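PDB 2QEE: BH0493 protein from Bacillus halodurans C-125, which binds zinc and is a putative amidohydrolase-superfamily enzyme, perhaps a uronate isomerase, whose substrate the structure alone does not show. Local coordinates for the interface of chains A and B. Residues are numbered along the deposited sequence; one frame, centred on the assembly and turned at random. Chains: chain A/B, BH0493 protein.

The interface of chains A and B. Residues chain A 315-316, 318-319, 321-322, 347, 350; chain B 59.
The guanidinium of B:Arg59 carries the methyl CB of A:Ala315 on one face, 3.7 Å above the plane and off-centre on that face, while A:Leu321 O, A:Met322 SD and A:Ser350 OG lie in plane at its edge. The contact illustrates how a protein can recognise an arginine largely through backbone carbonyls. At the far end of the group, NH1 and NH2 both donate to the carbonyl oxygen A:Leu321 O, which lies 2.8 Å from B:Arg59 NH1, and both donors keep to the plane of that carbonyl. NH1 also bonds A:Ala315 O, near the end of helix 308-317, less squarely: this acceptor sits 26° out of the guanidinium plane. Along the other side of the group, B:Arg59 NE meets the hydroxyl A:Ser350 OG at 2.9 Å. B:Arg59 NH2 reaches the backbone oxygen A:Ser350 O, almost in line with the carbonyl bond. A:Ser350 holds its hydroxyl between its own backbone N and carbonyl carbon (chi1 67°). There A:Ser350 OG accepts from B:Arg59 NE and donates to A:Leu347 O, 2.7 Å away. That second-shell bond fixes the hydroxyl's role as acceptor and ties the end of helix 333-347 to the site. A bend of B:Arg59 at chi3 (62°) turns the guanidinium toward A:Ser350 and A:Leu321. B:Arg59 CD packs against A:Leu347 CD2 at 3.7 Å. Bonds in several directions should stop the flat group from turning, and the gathered carbonyl dipoles probably stabilise its positive charge. A methionine in place of B:Arg59 would probably leave the carbonyls of A:Ala315, A:Leu321 and A:Ser350, and the A:Ser350 hydroxyl, without their donors. In this way one buried side chain of chain B joins the end of helix 308-317, strand 321-323 and the segment after helix 333-347 of chain A, a contact that may support subunit assembly if the deposited trimer is the biological form.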
ATOM      1  N   ALA A 315       3.001 -14.850   8.991  1.00 14.36           N
ATOM      2  CA  ALA A 315       2.407 -16.216   8.727  1.00 17.67           C
ATOM      3  C   ALA A 315       3.464 -17.148   8.106  1.00 18.13           C
ATOM      4  O   ALA A 315       3.476 -18.358   8.385  1.00 18.47           O
ATOM      5  CB  ALA A 315       1.223 -16.155   7.804  1.00 18.67           C
ATOM      6  N   ARG A 316       4.310 -16.620   7.221  1.00 16.98           N
ATOM      7  CA  ARG A 316       5.415 -17.437   6.699  1.00 17.33           C
ATOM      8  C   ARG A 316       6.314 -17.954   7.822  1.00 18.52           C
ATOM      9  O   ARG A 316       6.896 -19.046   7.671  1.00 20.91           O
ATOM     10  CB  ARG A 316       6.272 -16.652   5.719  1.00 16.24           C
ATOM     11  CG  ARG A 316       5.563 -16.316   4.415  1.00 18.48           C
ATOM     12  CD  ARG A 316       6.554 -15.651   3.412  1.00 17.72           C
ATOM     13  NE  ARG A 316       7.728 -16.509   3.174  1.00 18.63           N
ATOM     14  CZ  ARG A 316       7.806 -17.470   2.258  1.00 21.69           C
ATOM     15  NH1 ARG A 316       6.749 -17.796   1.487  1.00 19.22           N
ATOM     16  NH2 ARG A 316       8.954 -18.159   2.151  1.00 20.51           N
ATOM     17  N   PHE A 318       5.497 -18.537  11.176  1.00 17.33           N
ATOM     18  CA  PHE A 318       4.867 -19.266  12.293  1.00 18.23           C
ATOM     19  C   PHE A 318       3.669 -20.120  11.834  1.00 18.60           C
ATOM     20  O   PHE A 318       2.604 -19.606  11.465  1.00 18.08           O
ATOM     21  CB  PHE A 318       4.521 -18.301  13.444  1.00 19.18           C
ATOM     22  CG  PHE A 318       5.718 -17.630  14.086  1.00 22.25           C
ATOM     23  CD1 PHE A 318       6.575 -18.339  14.930  1.00 20.14           C
ATOM     24  CD2 PHE A 318       5.984 -16.302  13.856  1.00 17.71           C
ATOM     25  CE1 PHE A 318       7.674 -17.699  15.542  1.00 17.49           C
ATOM     26  CE2 PHE A 318       7.073 -15.656  14.452  1.00 18.99           C
ATOM     27  CZ  PHE A 318       7.917 -16.371  15.302  1.00 19.48           C
ATOM     28  N   SER A 319       3.818 -21.442  11.914  1.00 17.26           N
ATOM     29  CA  SER A 319       2.718 -22.368  11.555  1.00 17.35           C
ATOM     30  C   SER A 319       1.527 -22.351  12.535  1.00 16.07           C
ATOM     31  O   SER A 319       0.453 -22.864  12.186  1.00 18.19           O
ATOM     32  CB  SER A 319       3.186 -23.830  11.448  1.00 19.81           C
ATOM     33  OG  SER A 319       3.813 -24.223  12.637  1.00 22.12           O
ATOM     34  N   LEU A 321       0.209 -19.633  13.467  1.00 17.65           N
ATOM     35  CA  LEU A 321      -0.599 -18.513  13.018  1.00 16.46           C
ATOM     36  C   LEU A 321      -1.436 -18.904  11.834  1.00 15.85           C
ATOM     37  O   LEU A 321      -0.933 -19.388  10.781  1.00 17.21           O
ATOM     38  CB  LEU A 321       0.290 -17.314  12.596  1.00 14.68           C
ATOM     39  CG  LEU A 321      -0.473 -16.072  12.103  1.00 17.21           C
ATOM     40  CD1 LEU A 321      -1.530 -15.484  13.116  1.00 15.36           C
ATOM     41  CD2 LEU A 321       0.566 -14.986  11.766  1.00 17.36           C
ATOM     42  N   MET A 322      -2.722 -18.639  11.965  1.00 15.25           N
ATOM     43  CA  MET A 322      -3.621 -18.703  10.825  1.00 15.84           C
ATOM     44  C   MET A 322      -4.200 -17.294  10.616  1.00 16.64           C
ATOM     45  O   MET A 322      -4.860 -16.723  11.498  1.00 16.18           O
ATOM     46  CB  MET A 322      -4.775 -19.691  11.064  1.00 16.37           C
ATOM     47  CG  MET A 322      -5.794 -19.740   9.859  1.00 15.93           C
ATOM     48  SD  MET A 322      -4.967 -20.193   8.258  1.00 18.37           S
ATOM     49  CE  MET A 322      -4.558 -21.953   8.471  1.00 21.67           C
ATOM     50  N   LEU A 347       1.882 -17.536   0.622  1.00 13.71           N
ATOM     51  CA  LEU A 347       1.379 -18.657   1.481  1.00 14.44           C
ATOM     52  C   LEU A 347       0.723 -19.778   0.679  1.00 15.67           C
ATOM     53  O   LEU A 347       0.211 -20.733   1.267  1.00 17.55           O
ATOM     54  CB  LEU A 347       0.382 -18.147   2.537  1.00 13.78           C
ATOM     55  CG  LEU A 347       0.841 -17.001   3.450  1.00 15.21           C
ATOM     56  CD1 LEU A 347      -0.351 -16.594   4.333  1.00 17.81           C
ATOM     57  CD2 LEU A 347       2.054 -17.362   4.294  1.00 14.37           C
ATOM     58  N   SER A 350      -2.390 -21.801   2.112  1.00 13.11           N
ATOM     59  CA  SER A 350      -2.359 -21.970   3.583  1.00 14.08           C
ATOM     60  C   SER A 350      -2.911 -20.757   4.372  1.00 14.09           C
ATOM     61  O   SER A 350      -2.330 -20.326   5.372  1.00 16.09           O
ATOM     62  CB  SER A 350      -0.948 -22.415   4.095  1.00 17.00           C
ATOM     63  OG  SER A 350       0.046 -21.406   3.911  1.00 16.13           O
TER
ATOM     64  N   ARG B  59       4.133 -24.653   7.200  1.00 20.96           N
ATOM     65  CA  ARG B  59       2.748 -24.222   7.478  1.00 20.65           C
ATOM     66  C   ARG B  59       1.775 -25.367   7.268  1.00 21.43           C
ATOM     67  O   ARG B  59       0.614 -25.303   7.714  1.00 21.43           O
ATOM     68  CB  ARG B  59       2.304 -23.046   6.589  1.00 21.35           C
ATOM     69  CG  ARG B  59       2.876 -21.700   7.036  1.00 21.88           C
ATOM     70  CD  ARG B  59       2.197 -20.521   6.282  1.00 18.94           C
ATOM     71  NE  ARG B  59       0.767 -20.502   6.592  1.00 17.54           N
ATOM     72  CZ  ARG B  59       0.262 -20.194   7.806  1.00 18.11           C
ATOM     73  NH1 ARG B  59       1.042 -19.786   8.799  1.00 17.13           N
ATOM     74  NH2 ARG B  59      -1.043 -20.250   7.983  1.00 18.16           N
TER